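Long-range contact in Ac-ASP-7 (Ancylostoma caninum, PDB 3S6S), which is of unknown function but, as a secreted hookworm protein of the SCP/TAPS family, is probably involved in the parasite's dealings with its host: residues P43-V51 with Y164-C175. Residues are numbered along the deposited sequence; the frame is centred on the assembly and turned at random.
Sequences PAREMYGLV and YYKGSTCEWNLC
Y164 lays its ring against the carboxylate of E46, the two planes 21° apart and stacked, while its backbone N donates to E46 OE2 at 2.8 Å on the syn lone pair. Glutamate suits this place because its extended chain, with CG anti to the backbone N (chi1 177°), runs past the ring, bringing OE2 to that N and leaving OE1 to accept from T163 OG1. At Y165, whose hydroxyl bonds to K113 O, the backbone N donates to Y48 OH, 2.8 Å away, and the ring turns its edge to one face of the Y48 ring in a T-shaped stack, planes at 85°. Tyrosine fits at 48 by offering two faces, to Y165 and C175, and an accepting hydroxyl. S168 OG donates to Y165 O from above the carbonyl plane, across the turn centred on G167, and lies 3.0 Å from Y48 OH. Beyond it comes a short antiparallel hairpin, strands 169-170 and 175-176, tied by disulfides C170-C156 and C175-C162, consistent with the cysteine-rich C-terminal extension of SCP/TAPS proteins. A water bridges N173 O and M47 N. L174 sets CD2 3.5 Å from M47 CG; its CB and CD1 pack on G49, whose lack of a side chain spares CD1 a clash. C175 makes a single beta bridge with Y48: its N donates to M47 O (2.9 Å) and its O accepts from G49 N (2.8 Å). Its short CH2 makes a CH-pi contact, CB over the middle of the Y48 ring, 3.3 Å from the centroid and opposite Y165, with SG over the same face as a sulfur-aromatic contact.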
# COMPACT_ATOMS: atom_id res chain seq x y z
N PRO A 43 -12.73 -1.89 14.45
CA PRO A 43 -14.05 -1.99 13.83
C PRO A 43 -14.07 -1.65 12.33
O PRO A 43 -13.18 -0.97 11.82
CB PRO A 43 -14.85 -0.94 14.61
CG PRO A 43 -13.85 0.11 14.92
CD PRO A 43 -12.57 -0.65 15.22
N ALA A 44 -15.11 -2.13 11.65
CA ALA A 44 -15.32 -1.88 10.23
C ALA A 44 -15.24 -0.39 9.95
O ALA A 44 -15.48 0.44 10.82
CB ALA A 44 -16.69 -2.41 9.80
N ARG A 45 -14.88 -0.05 8.71
CA ARG A 45 -14.80 1.35 8.35
C ARG A 45 -14.77 1.55 6.84
O ARG A 45 -14.59 0.60 6.08
CB ARG A 45 -13.54 2.00 8.95
CG ARG A 45 -12.24 1.35 8.48
CD ARG A 45 -11.65 0.49 9.60
NE ARG A 45 -10.57 1.20 10.28
CZ ARG A 45 -10.17 0.96 11.53
NH1 ARG A 45 -10.76 0.03 12.27
NH2 ARG A 45 -9.17 1.67 12.03
N GLU A 46 -14.95 2.80 6.44
CA GLU A 46 -14.72 3.18 5.06
C GLU A 46 -13.24 2.96 4.80
O GLU A 46 -12.39 3.34 5.61
CB GLU A 46 -15.09 4.65 4.84
CG GLU A 46 -14.82 5.14 3.44
CD GLU A 46 -15.36 6.53 3.20
OE1 GLU A 46 -16.25 6.96 3.96
OE2 GLU A 46 -14.91 7.19 2.24
N MET A 47 -12.94 2.31 3.68
CA MET A 47 -11.56 2.06 3.32
C MET A 47 -11.39 2.26 1.82
O MET A 47 -12.26 1.91 1.03
CB MET A 47 -11.16 0.64 3.74
CG MET A 47 -9.73 0.23 3.39
SD MET A 47 -8.45 0.93 4.46
CE MET A 47 -8.81 0.10 6.02
N TYR A 48 -10.27 2.87 1.43
CA TYR A 48 -9.94 3.00 0.01
C TYR A 48 -8.95 1.93 -0.33
O TYR A 48 -8.04 1.68 0.44
CB TYR A 48 -9.37 4.38 -0.30
CG TYR A 48 -10.46 5.37 -0.60
CD1 TYR A 48 -11.35 5.75 0.39
CD2 TYR A 48 -10.64 5.88 -1.89
CE1 TYR A 48 -12.37 6.63 0.14
CE2 TYR A 48 -11.66 6.77 -2.16
CZ TYR A 48 -12.53 7.14 -1.13
OH TYR A 48 -13.56 8.01 -1.36
N GLY A 49 -9.14 1.26 -1.47
CA GLY A 49 -8.13 0.36 -1.96
C GLY A 49 -6.96 1.22 -2.42
O GLY A 49 -7.15 2.39 -2.76
N LEU A 50 -5.75 0.69 -2.43
CA LEU A 50 -4.66 1.46 -2.98
C LEU A 50 -4.52 1.15 -4.46
O LEU A 50 -4.36 -0.01 -4.87
CB LEU A 50 -3.36 1.15 -2.26
CG LEU A 50 -3.29 1.38 -0.75
CD1 LEU A 50 -1.95 0.89 -0.24
CD2 LEU A 50 -3.49 2.85 -0.41
N VAL A 51 -4.59 2.18 -5.28
CA VAL A 51 -4.26 2.03 -6.68
C VAL A 51 -2.75 1.87 -6.82
O VAL A 51 -2.00 2.68 -6.31
CB VAL A 51 -4.73 3.24 -7.48
CG1 VAL A 51 -4.10 3.23 -8.85
CG2 VAL A 51 -6.25 3.25 -7.55
N TYR A 164 -14.75 9.83 1.40
CA TYR A 164 -13.50 10.55 1.64
C TYR A 164 -13.06 11.33 0.42
O TYR A 164 -12.57 12.44 0.54
CB TYR A 164 -12.38 9.61 2.09
CG TYR A 164 -12.57 9.04 3.48
CD1 TYR A 164 -12.09 7.78 3.80
CD2 TYR A 164 -13.23 9.77 4.46
CE1 TYR A 164 -12.26 7.25 5.06
CE2 TYR A 164 -13.40 9.26 5.72
CZ TYR A 164 -12.92 8.00 6.02
OH TYR A 164 -13.09 7.49 7.29
N TYR A 165 -13.23 10.73 -0.76
CA TYR A 165 -12.79 11.37 -1.98
C TYR A 165 -13.90 11.41 -3.01
O TYR A 165 -14.72 10.49 -3.09
CB TYR A 165 -11.55 10.69 -2.55
CG TYR A 165 -10.34 10.77 -1.65
CD1 TYR A 165 -9.58 11.94 -1.58
CD2 TYR A 165 -9.96 9.69 -0.87
CE1 TYR A 165 -8.47 12.03 -0.75
CE2 TYR A 165 -8.85 9.77 -0.03
CZ TYR A 165 -8.11 10.94 0.02
OH TYR A 165 -7.01 11.02 0.85
N LYS A 166 -13.90 12.48 -3.81
CA LYS A 166 -14.95 12.75 -4.78
C LYS A 166 -15.37 11.55 -5.64
O LYS A 166 -16.41 10.93 -5.38
CB LYS A 166 -14.57 13.94 -5.66
N GLY A 167 -14.57 11.23 -6.66
CA GLY A 167 -15.06 10.37 -7.74
C GLY A 167 -14.78 8.88 -7.59
O GLY A 167 -14.03 8.30 -8.38
N SER A 168 -15.40 8.26 -6.60
CA SER A 168 -14.98 6.93 -6.20
C SER A 168 -15.91 5.78 -6.61
O SER A 168 -17.13 5.90 -6.51
CB SER A 168 -14.74 6.91 -4.68
OG SER A 168 -13.94 8.01 -4.30
N THR A 169 -15.31 4.68 -7.07
CA THR A 169 -16.02 3.43 -7.33
C THR A 169 -15.76 2.47 -6.18
O THR A 169 -14.62 2.25 -5.79
CB THR A 169 -15.47 2.71 -8.59
OG1 THR A 169 -15.53 3.59 -9.72
CG2 THR A 169 -16.26 1.44 -8.89
N CYS A 170 -16.83 1.90 -5.64
CA CYS A 170 -16.71 0.85 -4.64
C CYS A 170 -16.65 -0.49 -5.36
O CYS A 170 -17.53 -0.81 -6.14
CB CYS A 170 -17.92 0.87 -3.73
SG CYS A 170 -18.04 -0.58 -2.72
N GLU A 171 -15.62 -1.29 -5.11
CA GLU A 171 -15.54 -2.53 -5.86
C GLU A 171 -15.65 -3.82 -5.05
O GLU A 171 -16.64 -4.54 -5.17
CB GLU A 171 -14.34 -2.56 -6.80
CG GLU A 171 -14.78 -2.54 -8.27
CD GLU A 171 -16.23 -3.01 -8.48
OE1 GLU A 171 -16.62 -4.05 -7.90
OE2 GLU A 171 -16.98 -2.31 -9.19
N TRP A 172 -14.63 -4.12 -4.26
CA TRP A 172 -14.71 -5.32 -3.44
C TRP A 172 -14.70 -4.86 -1.98
O TRP A 172 -13.80 -5.18 -1.21
CB TRP A 172 -13.52 -6.23 -3.72
CG TRP A 172 -13.29 -6.58 -5.18
CD1 TRP A 172 -13.83 -7.64 -5.88
CD2 TRP A 172 -12.43 -5.90 -6.11
NE1 TRP A 172 -13.37 -7.65 -7.17
CE2 TRP A 172 -12.51 -6.59 -7.34
CE3 TRP A 172 -11.60 -4.77 -6.02
CZ2 TRP A 172 -11.79 -6.20 -8.48
CZ3 TRP A 172 -10.89 -4.37 -7.15
CH2 TRP A 172 -11.00 -5.08 -8.37
N ASN A 173 -15.74 -4.12 -1.63
CA ASN A 173 -15.82 -3.28 -0.43
C ASN A 173 -14.61 -2.36 -0.18
O ASN A 173 -14.34 -1.94 0.95
CB ASN A 173 -16.28 -4.05 0.82
CG ASN A 173 -15.32 -5.13 1.24
OD1 ASN A 173 -15.62 -6.33 1.10
ND2 ASN A 173 -14.17 -4.73 1.79
N LEU A 174 -13.91 -2.02 -1.26
CA LEU A 174 -12.93 -0.96 -1.22
C LEU A 174 -13.40 0.18 -2.11
O LEU A 174 -14.02 -0.07 -3.14
CB LEU A 174 -11.55 -1.47 -1.65
CG LEU A 174 -10.91 -2.49 -0.70
CD1 LEU A 174 -9.68 -3.10 -1.31
CD2 LEU A 174 -10.59 -1.84 0.65
N CYS A 175 -13.13 1.42 -1.68
CA CYS A 175 -13.32 2.61 -2.50
C CYS A 175 -12.08 2.89 -3.35
O CYS A 175 -10.95 2.80 -2.87
CB CYS A 175 -13.61 3.82 -1.62
SG CYS A 175 -15.09 3.65 -0.58
O HOH W 1 -14.83 0.37 1.80